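Local coordinates for protein DnaJ homolog dnj-2 (Caenorhabditis elegans, PDB 2QSA) that probably acts as an Hsp40-type co-chaperone, its N-terminal J domain, the piece crystallised, stimulating the ATPase of an Hsp70 partner, at residues A[8-13]-A[82-87]; A[16-19]-A[24-27]; A[35-40]-A[63-68]; A[70-73]-A[77-80]. All coordinates share one frame; numbering follows the deposited sequence. Where two conformers were deposited one is given.

Contact 1: A[8-13]-A[82-87]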
loop_
_atom_site.group_PDB
_atom_site.type_symbol
_atom_site.label_atom_id
_atom_site.label_comp_id
_atom_site.label_asym_id
_atom_site.label_seq_id
_atom_site.Cartn_x
_atom_site.Cartn_y
_atom_site.Cartn_z
ATOM N N PRO A 8 2.315 -11.091 5.122
ATOM C CA PRO A 8 3.066 -10.738 3.898
ATOM C C PRO A 8 2.220 -10.726 2.610
ATOM O O PRO A 8 2.451 -9.908 1.711
ATOM C CB PRO A 8 4.169 -11.827 3.839
ATOM C CG PRO A 8 4.400 -12.152 5.288
ATOM C CD PRO A 8 3.020 -12.121 5.929
ATOM N N GLU A 9 1.241 -11.626 2.502
ATOM C CA GLU A 9 0.480 -11.713 1.260
ATOM C C GLU A 9 -0.643 -10.673 1.150
ATOM O O GLU A 9 -1.234 -10.523 0.088
ATOM C CB GLU A 9 -0.058 -13.122 1.019
ATOM C CG GLU A 9 -0.956 -13.640 2.120
ATOM C CD GLU A 9 -0.205 -14.420 3.181
ATOM O OE1 GLU A 9 0.903 -14.006 3.585
ATOM O OE2 GLU A 9 -0.734 -15.457 3.620
ATOM N N LEU A 10 -0.948 -9.954 2.231
ATOM C CA LEU A 10 -2.065 -8.978 2.155
ATOM C C LEU A 10 -1.561 -7.539 2.008
ATOM O O LEU A 10 -0.568 -7.157 2.617
ATOM C CB LEU A 10 -2.972 -9.058 3.398
ATOM C CG LEU A 10 -3.562 -10.425 3.782
ATOM C CD1 LEU A 10 -4.363 -10.301 5.072
ATOM C CD2 LEU A 10 -4.416 -10.965 2.681
ATOM N N TYR A 11 -2.281 -6.749 1.205
ATOM C CA TYR A 11 -2.029 -5.300 1.145
ATOM C C TYR A 11 -0.542 -5.005 0.878
ATOM O O TYR A 11 0.023 -5.566 -0.079
ATOM C CB TYR A 11 -2.534 -4.661 2.454
ATOM C CG TYR A 11 -4.029 -4.883 2.643
ATOM C CD1 TYR A 11 -4.944 -4.282 1.760
ATOM C CD2 TYR A 11 -4.533 -5.689 3.684
ATOM C CE1 TYR A 11 -6.330 -4.450 1.914
ATOM C CE2 TYR A 11 -5.925 -5.873 3.835
ATOM C CZ TYR A 11 -6.798 -5.242 2.972
ATOM O OH TYR A 11 -8.149 -5.420 3.131
ATOM N N CYS A 12 0.072 -4.122 1.683
ATOM C CA CYS A 12 1.493 -3.763 1.466
ATOM C C CYS A 12 2.459 -4.705 2.213
ATOM O O CYS A 12 3.624 -4.332 2.452
ATOM C CB CYS A 12 1.763 -2.300 1.877
ATOM S SG CYS A 12 0.740 -1.169 0.869
ATOM N N GLY A 13 1.982 -5.902 2.545
ATOM C CA GLY A 13 2.832 -6.937 3.132
ATOM C C GLY A 13 3.287 -6.560 4.522
ATOM O O GLY A 13 2.437 -6.212 5.371
ATOM N N ASP A 82 -8.194 -0.511 7.238
ATOM C CA ASP A 82 -8.223 0.029 8.589
ATOM C C ASP A 82 -8.719 -1.005 9.624
ATOM O O ASP A 82 -8.188 -1.097 10.742
ATOM C CB ASP A 82 -9.083 1.292 8.600
ATOM C CG ASP A 82 -8.406 2.465 7.909
ATOM O OD1 ASP A 82 -7.175 2.433 7.661
ATOM O OD2 ASP A 82 -9.126 3.449 7.584
ATOM N N TYR A 83 -9.719 -1.787 9.245
ATOM C CA TYR A 83 -10.222 -2.857 10.110
ATOM C C TYR A 83 -9.118 -3.908 10.390
ATOM O O TYR A 83 -8.886 -4.320 11.530
ATOM C CB TYR A 83 -11.442 -3.509 9.476
ATOM C CG TYR A 83 -12.135 -4.420 10.459
ATOM C CD1 TYR A 83 -13.206 -3.960 11.209
ATOM C CD2 TYR A 83 -11.691 -5.710 10.648
ATOM C CE1 TYR A 83 -13.837 -4.792 12.112
ATOM C CE2 TYR A 83 -12.313 -6.572 11.538
ATOM C CZ TYR A 83 -13.380 -6.092 12.284
ATOM O OH TYR A 83 -14.012 -6.931 13.179
ATOM N N TYR A 84 -8.435 -4.313 9.331
ATOM C CA TYR A 84 -7.265 -5.208 9.451
ATOM C C TYR A 84 -6.165 -4.671 10.372
ATOM O O TYR A 84 -5.647 -5.403 11.218
ATOM C CB TYR A 84 -6.727 -5.372 8.035
ATOM C CG TYR A 84 -5.343 -5.954 7.873
ATOM C CD1 TYR A 84 -5.108 -7.322 8.131
ATOM C CD2 TYR A 84 -4.282 -5.171 7.328
ATOM C CE1 TYR A 84 -3.829 -7.894 7.910
ATOM C CE2 TYR A 84 -3.001 -5.735 7.113
ATOM C CZ TYR A 84 -2.782 -7.078 7.366
ATOM O OH TYR A 84 -1.548 -7.610 7.108
ATOM N N LEU A 85 -5.815 -3.393 10.205
ATOM C CA LEU A 85 -4.827 -2.775 11.099
ATOM C C LEU A 85 -5.306 -2.857 12.570
ATOM O O LEU A 85 -4.524 -3.144 13.480
ATOM C CB LEU A 85 -4.576 -1.313 10.737
ATOM C CG LEU A 85 -3.858 -1.063 9.403
ATOM C CD1 LEU A 85 -3.708 0.470 9.269
ATOM C CD2 LEU A 85 -2.444 -1.759 9.345
ATOM N N ASP A 86 -6.587 -2.594 12.759
ATOM C CA ASP A 86 -7.195 -2.503 14.103
ATOM C C ASP A 86 -7.500 -3.864 14.727
ATOM O O ASP A 86 -7.632 -3.967 15.981
ATOM C CB ASP A 86 -8.474 -1.644 14.046
ATOM C CG ASP A 86 -8.196 -0.174 13.787
ATOM O OD1 ASP A 86 -7.013 0.265 13.874
ATOM O OD2 ASP A 86 -9.170 0.555 13.467
ATOM N N HIS A 87 -7.641 -4.900 13.891
ATOM C CA HIS A 87 -8.078 -6.225 14.367
ATOM C C HIS A 87 -7.221 -7.333 13.759
ATOM O O HIS A 87 -7.734 -8.174 13.039
ATOM C CB HIS A 87 -9.569 -6.450 14.042
ATOM C CG HIS A 87 -10.446 -5.297 14.416
ATOM N ND1 HIS A 87 -11.008 -5.152 15.667
ATOM C CD2 HIS A 87 -10.849 -4.224 13.697
ATOM C CE1 HIS A 87 -11.725 -4.044 15.699
ATOM N NE2 HIS A 87 -11.646 -3.462 14.520
HETATM O O HOH W 1 -0.167 -6.307 5.210
#

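Contact 2: A[16-19]-A[24-27]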
loop_
_atom_site.group_PDB
_atom_site.type_symbol
_atom_site.label_atom_id
_atom_site.label_comp_id
_atom_site.label_asym_id
_atom_site.label_seq_id
_atom_site.Cartn_x
_atom_site.Cartn_y
_atom_site.Cartn_z
ATOM N N ASN A 16 3.276 -0.978 6.453
ATOM C CA ASN A 16 1.950 -0.328 6.571
ATOM C C ASN A 16 1.751 0.587 5.345
ATOM O O ASN A 16 2.648 1.372 4.962
ATOM C CB ASN A 16 1.960 0.466 7.890
ATOM C CG ASN A 16 0.688 1.275 8.106
ATOM O OD1 ASN A 16 0.169 1.915 7.196
ATOM N ND2 ASN A 16 0.220 1.296 9.346
ATOM N N CYS A 17 0.633 0.425 4.617
ATOM C CA CYS A 17 0.448 1.200 3.357
ATOM C C CYS A 17 0.458 2.736 3.575
ATOM O O CYS A 17 0.886 3.493 2.666
ATOM C CB CYS A 17 -0.880 0.829 2.657
ATOM S SG CYS A 17 -1.011 -0.868 2.082
ATOM N N TYR A 18 -0.063 3.187 4.730
ATOM C CA TYR A 18 0.058 4.643 5.035
ATOM C C TYR A 18 1.547 5.038 5.083
ATOM O O TYR A 18 1.930 6.075 4.531
ATOM C CB TYR A 18 -0.582 4.981 6.355
ATOM C CG TYR A 18 -2.065 4.858 6.382
ATOM C CD1 TYR A 18 -2.894 5.901 5.897
ATOM C CD2 TYR A 18 -2.673 3.714 6.897
ATOM C CE1 TYR A 18 -4.306 5.803 5.981
ATOM C CE2 TYR A 18 -4.092 3.607 7.002
ATOM C CZ TYR A 18 -4.890 4.654 6.511
ATOM O OH TYR A 18 -6.270 4.558 6.610
ATOM N N ASP A 19 2.376 4.224 5.733
ATOM C CA ASP A 19 3.819 4.541 5.827
ATOM C C ASP A 19 4.488 4.497 4.464
ATOM O O ASP A 19 5.370 5.296 4.192
ATOM C CB ASP A 19 4.534 3.553 6.739
ATOM C CG ASP A 19 4.070 3.649 8.198
ATOM O OD1 ASP A 19 3.463 4.647 8.571
ATOM O OD2 ASP A 19 4.411 2.721 8.975
ATOM N N ASN A 24 -0.488 10.143 6.771
ATOM C CA ASN A 24 -0.822 9.903 8.161
ATOM C C ASN A 24 -2.277 9.435 8.216
ATOM O O ASN A 24 -3.158 10.146 7.744
ATOM C CB ASN A 24 -0.618 11.230 8.918
ATOM C CG ASN A 24 -0.971 11.146 10.380
ATOM O OD1 ASN A 24 -1.345 10.088 10.892
ATOM N ND2 ASN A 24 -0.820 12.282 11.088
ATOM N N ARG A 25 -2.545 8.257 8.778
ATOM C CA ARG A 25 -3.939 7.795 8.880
ATOM C C ARG A 25 -4.856 8.829 9.569
ATOM O O ARG A 25 -5.963 9.096 9.125
ATOM C CB ARG A 25 -4.031 6.451 9.621
ATOM C CG ARG A 25 -5.426 5.932 9.794
ATOM C CD ARG A 25 -5.417 4.546 10.444
ATOM N NE ARG A 25 -6.785 4.145 10.810
ATOM C CZ ARG A 25 -7.091 3.051 11.497
ATOM N NH1 ARG A 25 -6.147 2.236 11.911
ATOM N NH2 ARG A 25 -8.360 2.792 11.776
ATOM N N GLU A 26 -4.359 9.439 10.641
ATOM C CA GLU A 26 -5.200 10.354 11.404
ATOM C C GLU A 26 -5.449 11.687 10.694
ATOM O O GLU A 26 -6.395 12.386 11.044
ATOM C CB GLU A 26 -4.650 10.554 12.826
ATOM C CG GLU A 26 -4.138 9.271 13.525
ATOM C CD GLU A 26 -5.133 8.100 13.529
ATOM O OE1 GLU A 26 -6.358 8.342 13.430
ATOM O OE2 GLU A 26 -4.686 6.934 13.651
ATOM N N GLU A 27 -4.622 12.034 9.701
ATOM C CA GLU A 27 -4.799 13.296 8.965
ATOM C C GLU A 27 -4.988 13.017 7.472
ATOM O O GLU A 27 -4.583 13.794 6.591
ATOM C CB GLU A 27 -3.638 14.268 9.226
ATOM C CG GLU A 27 -3.376 14.577 10.716
ATOM C CD GLU A 27 -4.437 15.472 11.382
ATOM O OE1 GLU A 27 -5.168 16.196 10.680
ATOM O OE2 GLU A 27 -4.529 15.469 12.632
#

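Contact 3: A[35-40]-A[63-68]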
loop_
_atom_site.group_PDB
_atom_site.type_symbol
_atom_site.label_atom_id
_atom_site.label_comp_id
_atom_site.label_asym_id
_atom_site.label_seq_id
_atom_site.Cartn_x
_atom_site.Cartn_y
_atom_site.Cartn_z
ATOM N N LYS A 35 -1.411 13.227 -4.084
ATOM C CA LYS A 35 -0.172 13.983 -4.288
ATOM C C LYS A 35 1.046 13.124 -3.890
ATOM O O LYS A 35 2.088 13.115 -4.571
ATOM C CB LYS A 35 -0.235 15.263 -3.446
ATOM C CG LYS A 35 1.007 16.144 -3.556
ATOM C CD LYS A 35 0.968 17.244 -2.452
ATOM C CE LYS A 35 2.105 18.266 -2.519
ATOM N NZ LYS A 35 2.230 18.979 -3.779
ATOM N N ALA A 36 0.882 12.402 -2.781
ATOM C CA ALA A 36 1.954 11.537 -2.205
ATOM C C ALA A 36 2.260 10.383 -3.180
ATOM O O ALA A 36 3.424 10.136 -3.513
ATOM C CB ALA A 36 1.545 11.005 -0.848
ATOM N N TYR A 37 1.200 9.736 -3.670
ATOM C CA TYR A 37 1.345 8.662 -4.632
ATOM C C TYR A 37 2.065 9.167 -5.866
ATOM O O TYR A 37 3.020 8.541 -6.333
ATOM C CB TYR A 37 -0.000 8.022 -5.016
ATOM C CG TYR A 37 0.130 7.251 -6.328
ATOM C CD1 TYR A 37 0.797 5.997 -6.350
ATOM C CD2 TYR A 37 -0.364 7.781 -7.537
ATOM C CE1 TYR A 37 0.986 5.286 -7.543
ATOM C CE2 TYR A 37 -0.228 7.060 -8.746
ATOM C CZ TYR A 37 0.474 5.834 -8.732
ATOM O OH TYR A 37 0.643 5.184 -9.899
ATOM N N ARG A 38 1.605 10.277 -6.431
ATOM C CA ARG A 38 2.164 10.732 -7.721
ATOM C C ARG A 38 3.666 11.052 -7.588
ATOM O O ARG A 38 4.443 10.698 -8.479
ATOM C CB ARG A 38 1.389 11.929 -8.298
ATOM C CG ARG A 38 -0.050 11.551 -8.704
ATOM C CD ARG A 38 -0.977 12.792 -8.857
ATOM N NE ARG A 38 -0.546 13.614 -10.002
ATOM C CZ ARG A 38 -0.885 13.381 -11.274
ATOM N NH1 ARG A 38 -1.707 12.369 -11.624
ATOM N NH2 ARG A 38 -0.375 14.176 -12.209
ATOM N N ALA A 39 4.054 11.662 -6.470
ATOM C CA ALA A 39 5.462 12.002 -6.221
ATOM C C ALA A 39 6.303 10.751 -6.070
ATOM O O ALA A 39 7.399 10.677 -6.638
ATOM C CB ALA A 39 5.594 12.890 -4.984
ATOM N N LEU A 40 5.811 9.783 -5.285
ATOM C CA LEU A 40 6.627 8.553 -5.014
ATOM C C LEU A 40 6.663 7.652 -6.247
ATOM O O LEU A 40 7.702 7.040 -6.525
ATOM C CB LEU A 40 6.068 7.793 -3.831
ATOM C CG LEU A 40 6.420 8.502 -2.522
ATOM C CD1 LEU A 40 5.580 7.951 -1.312
ATOM C CD2 LEU A 40 7.956 8.429 -2.273
ATOM N N ARG A 63 5.780 -1.267 -7.545
ATOM C CA ARG A 63 4.645 -2.143 -7.239
ATOM C C ARG A 63 4.081 -1.917 -5.842
ATOM O O ARG A 63 2.871 -1.918 -5.653
ATOM C CB ARG A 63 5.026 -3.625 -7.434
ATOM C CG ARG A 63 5.058 -4.027 -8.918
ATOM C CD ARG A 63 5.116 -5.556 -9.072
ATOM N NE ARG A 63 6.432 -6.126 -8.737
ATOM C CZ ARG A 63 7.452 -6.232 -9.599
ATOM N NH1 ARG A 63 7.332 -5.777 -10.837
ATOM N NH2 ARG A 63 8.611 -6.758 -9.211
ATOM N N VAL A 64 4.961 -1.738 -4.864
ATOM C CA VAL A 64 4.458 -1.474 -3.499
ATOM C C VAL A 64 3.742 -0.116 -3.410
ATOM O O VAL A 64 2.691 0.005 -2.737
ATOM C CB VAL A 64 5.597 -1.589 -2.465
ATOM C CG1 VAL A 64 4.999 -1.512 -1.048
ATOM C CG2 VAL A 64 6.354 -2.947 -2.700
ATOM N N ILE A 65 4.359 0.922 -3.998
ATOM C CA ILE A 65 3.772 2.256 -4.038
ATOM C C ILE A 65 2.350 2.173 -4.627
ATOM O O ILE A 65 1.402 2.713 -4.053
ATOM C CB ILE A 65 4.670 3.228 -4.830
ATOM C CG1 ILE A 65 5.967 3.453 -4.021
ATOM C CG2 ILE A 65 3.934 4.521 -5.110
ATOM C CD1 ILE A 65 7.199 3.681 -4.895
ATOM N N ALA A 66 2.211 1.467 -5.748
ATOM C CA ALA A 66 0.912 1.363 -6.440
ATOM C C ALA A 66 -0.075 0.579 -5.560
ATOM O O ALA A 66 -1.257 0.965 -5.486
ATOM C CB ALA A 66 1.103 0.701 -7.765
ATOM N N THR A 67 0.364 -0.515 -4.924
ATOM C CA THR A 67 -0.512 -1.270 -4.012
ATOM C C THR A 67 -1.014 -0.373 -2.863
ATOM O O THR A 67 -2.206 -0.416 -2.527
ATOM C CB THR A 67 0.218 -2.464 -3.448
ATOM O OG1 THR A 67 0.433 -3.382 -4.524
ATOM C CG2 THR A 67 -0.610 -3.167 -2.410
ATOM N N ALA A 68 -0.109 0.450 -2.296
ATOM C CA ALA A 68 -0.521 1.327 -1.179
ATOM C C ALA A 68 -1.588 2.288 -1.675
ATOM O O ALA A 68 -2.559 2.546 -0.978
ATOM C CB ALA A 68 0.681 2.106 -0.627
#

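Contact 4: A[70-73]-A[77-80]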
loop_
_atom_site.group_PDB
_atom_site.type_symbol
_atom_site.label_atom_id
_atom_site.label_comp_id
_atom_site.label_asym_id
_atom_site.label_seq_id
_atom_site.Cartn_x
_atom_site.Cartn_y
_atom_site.Cartn_z
ATOM N N GLU A 70 -3.696 1.976 -4.268
ATOM C CA GLU A 70 -4.929 1.241 -4.575
ATOM C C GLU A 70 -5.703 0.882 -3.314
ATOM O O GLU A 70 -6.928 0.951 -3.299
ATOM C CB GLU A 70 -4.612 0.008 -5.412
ATOM C CG GLU A 70 -4.103 0.379 -6.803
ATOM C CD GLU A 70 -3.425 -0.777 -7.553
ATOM O OE1 GLU A 70 -3.391 -1.905 -7.000
ATOM O OE2 GLU A 70 -2.925 -0.559 -8.702
ATOM N N THR A 71 -4.979 0.520 -2.255
ATOM C CA THR A 71 -5.604 0.146 -0.986
ATOM C C THR A 71 -6.244 1.354 -0.318
ATOM O O THR A 71 -7.337 1.227 0.250
ATOM C CB THR A 71 -4.529 -0.424 -0.062
ATOM O OG1 THR A 71 -3.978 -1.605 -0.707
ATOM C CG2 THR A 71 -5.092 -0.760 1.345
ATOM N N LEU A 72 -5.575 2.509 -0.389
ATOM C CA LEU A 72 -6.034 3.648 0.401
ATOM C C LEU A 72 -6.994 4.554 -0.371
ATOM O O LEU A 72 -7.754 5.308 0.247
ATOM C CB LEU A 72 -4.867 4.447 0.957
ATOM C CG LEU A 72 -3.970 3.645 1.924
ATOM C CD1 LEU A 72 -2.735 4.489 2.300
ATOM C CD2 LEU A 72 -4.798 3.250 3.144
ATOM N N LYS A 73 -6.939 4.521 -1.699
ATOM C CA LYS A 73 -7.758 5.448 -2.517
ATOM C C LYS A 73 -9.190 4.953 -2.682
ATOM O O LYS A 73 -10.121 5.768 -2.883
ATOM C CB LYS A 73 -7.118 5.671 -3.899
ATOM C CG LYS A 73 -7.844 6.668 -4.811
ATOM C CD LYS A 73 -7.747 8.094 -4.309
ATOM C CE LYS A 73 -8.118 9.111 -5.407
ATOM N NZ LYS A 73 -9.410 8.770 -6.079
ATOM N N ALA A 77 -11.816 -0.644 0.117
ATOM C CA ALA A 77 -10.505 -1.275 0.413
ATOM C C ALA A 77 -9.949 -0.607 1.676
ATOM O O ALA A 77 -9.427 -1.300 2.556
ATOM C CB ALA A 77 -9.536 -1.107 -0.768
ATOM N N LYS A 78 -10.066 0.731 1.755
ATOM C CA LYS A 78 -9.470 1.465 2.887
ATOM C C LYS A 78 -10.215 1.078 4.171
ATOM O O LYS A 78 -9.586 0.890 5.206
ATOM C CB LYS A 78 -9.528 2.998 2.672
ATOM C CG LYS A 78 -8.856 3.749 3.790
ATOM C CD LYS A 78 -8.893 5.242 3.528
ATOM C CE LYS A 78 -8.153 6.005 4.657
ATOM N NZ LYS A 78 -8.853 5.833 5.994
ATOM N N THR A 79 -11.538 0.963 4.099
ATOM C CA THR A 79 -12.310 0.577 5.296
ATOM C C THR A 79 -11.856 -0.832 5.747
ATOM O O THR A 79 -11.581 -1.068 6.931
ATOM C CB THR A 79 -13.820 0.617 4.963
ATOM O OG1 THR A 79 -14.202 1.978 4.721
ATOM C CG2 THR A 79 -14.633 0.031 6.128
ATOM N N ASN A 80 -11.701 -1.745 4.779
ATOM C CA ASN A 80 -11.187 -3.098 5.073
ATOM C C ASN A 80 -9.771 -3.048 5.662
ATOM O O ASN A 80 -9.448 -3.747 6.640
ATOM C CB ASN A 80 -11.159 -3.946 3.794
ATOM C CG ASN A 80 -12.578 -4.362 3.339
ATOM O OD1 ASN A 80 -13.525 -4.214 4.084
ATOM N ND2 ASN A 80 -12.701 -4.877 2.128
#

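Contact 1: A[8-13]-A[82-87]
Tyr-84 reaches out from the last turns of helix 75-86 and meets Tyr-11 and Leu-10 of the N-terminal loop. The packing is closest between the two tyrosines: Tyr-11 CD2 lies 3.7 Å from Tyr-84 CD2, and CE2 of Tyr-11 sits over one face of the Tyr-84 ring, offset toward its rim. They form an oblique aromatic pair, planes inclined at 43° and centroids 5.2 Å apart. Leu-10 completes this buried patch; in one of its two modelled conformers its CD1 comes within 3.8 Å of Tyr-84 CE1. A trans chi1 of 165° extends the Tyr-84 ring to the loop. That loop is folded as a type II' beta turn from Leu-10 to Gly-13, closed by Gly-13 N to Leu-10 O at 2.8 Å, and the contact holds it against the helix that follows the two long helices of the J domain. Tyr-81 and Tyr-98 each meet the Tyr-11 ring edge-to-face, making an aromatic cluster, while helix 91-101 covers Leu-10 through Tyr-95 and Tyr-98. The contact is looser at the hydroxyl of Tyr-84, where the link to the turn runs through water 1, 2.7 Å from Tyr-84 OH and 2.6 Å from Gly-13 O. Leu-10 O is a further possible acceptor of this water, and Ala-7 N also bonds to the hydroxyl. Ahead of the turn, Pro-8 and Glu-9 are exposed, as is Asp-86 on the helix, whose carboxylate pairs with Arg-25.

Contact 2: A[16-19]-A[24-27]
Arg-25 lays the aliphatic part of its side chain across one face of the Tyr-18 ring. Its CB stands 3.6 Å from the ring centroid and only 10° off the normal, a CH-pi contact nearly over the centre. The backbone comes equally near, with Arg-25 CA 3.5 Å from Tyr-18 CE1, and farther out Arg-25 CG is 3.6 Å from Tyr-18 CZ. Because CG is anti to the backbone N (chi1 179°) and the chain stays extended to NE, the arginine runs outward past the phenol, its guanidinium beyond the ring rather than stacked on it. The pair ties the short first helix of the J domain, 17-20, to the loop that leads into helix 30-43. In the next shell both polar ends turn to helix 75-86: Tyr-18 OH bonds to Asp-82 and Arg-25 NH1 makes a salt bridge with Asp-86. Leu-72 and Leu-85 pack against the tyrosine. On the loop side an Asx turn sets the backbone of Arg-25, Glu-26 N donating to Asn-24 OD1 at 3.1 Å from above the carbonyl plane. At the helix start Asn-16 is the N-cap, its OD1 accepting a weak bond from Tyr-18 N at 2.8 Å.

Contact 3: A[35-40]-A[63-68]
Ile-65 and Ala-66, which face Tyr-37 and Leu-40 across the contact, ride on a helix whose shortest backbone bond here is Ala-68 N to Val-64 O, 2.9 Å. The matching bond on the partner helix, Leu-40 N to Ala-36 O, is 3.0 Å. Such polar links stay inside each helix; between the two segments the meeting is apolar. Ile-65 is its hub, modelled in two conformers. In one of them the Ile-65 CG2 methyl lies 3.7 Å from Tyr-37 CD1 and 4.1 Å from Leu-40 CB, sitting between the ring and the leucine stem. The isoleucine and the tyrosine cross at about a right angle. A chi1 of 161° swings the Tyr-37 phenol away from its own backbone N and over to the neighbouring helix, where Tyr-37 CE1 comes 4.1 Å from Ala-66 CA. The two segments run antiparallel, 168° apart in direction with axes 10.0 Å from each other, and belong to the long helical hairpin that defines the J domain. In this family the loop joining its two helices carries the His-Pro-Asp signature used in Hsp70 partnership. Further along helix 52-73, Tyr-69 stacks on the Tyr-37 ring. The same helix also packs against the short helix 17-20: Val-64 lies on Val-20, and Ala-68 touches both Val-20 and Cys-17.

Contact 4: A[70-73]-A[77-80]
Ala-77 and Lys-78, in the first turn of helix 75-86, pack against the C-terminal part of helix 52-73, forming the tight corner by which the second long helix of the J domain turns into the next one. Ala-77 points its methyl at the backbone carbonyls of Thr-71 and Glu-70: Ala-77 CB is 3.4 Å from Thr-71 O and 4.2 Å from Glu-70 O. The same methyl is also close to the main chain beside the first carbonyl, with Ala-77 CB 4.1 Å from Thr-71 CA. The backbone N of Ala-77 is held by the carboxylate of Asp-74, in the turn between the helices. Lys-78 comes next. Lys-78 N lies 3.2 Å from Thr-71 O, yet the angle is too poor for a hydrogen bond, so the approach is a close packing contact only. Three trans torsions in a row, beginning with chi1 at -177°, stretch out the lysine stem, which slants across Leu-72. A bend at the last torsion (chi4 -64°) then delivers the ammonium to a salt bridge with Asp-82, and the lysine also makes a cation-pi contact with Phe-28. Behind that charged end the stem stays against Leu-72, partly on its carbonyl and partly on its side chain: Lys-78 CD is 3.5 Å from Leu-72 O, and Lys-78 CG is 4.1 Å from Leu-72 CD2.

How the contacts relate
Contact 1 is the buried one of the set, aromatic, with a bridging water; contacts 2, 3 and 4 are partly buried. Contact 3, between the long helices, is without hydrogen bonds and mainly apolar, whereas contact 4 brings a methyl and a lysine stem up to backbone carbonyls, and contact 2 is a CH-pi contact with charges beyond it. Contacts 3 and 4 share helix 52-73, and contacts 1 and 4 share helix 75-86. The Cys-12–Cys-17 disulfide joins contact 1 to contact 2, with Ala-68 of contact 3 packed against both cysteines. Asp-82 of contact 1 receives both Tyr-18 of contact 2 and Lys-78 of contact 4.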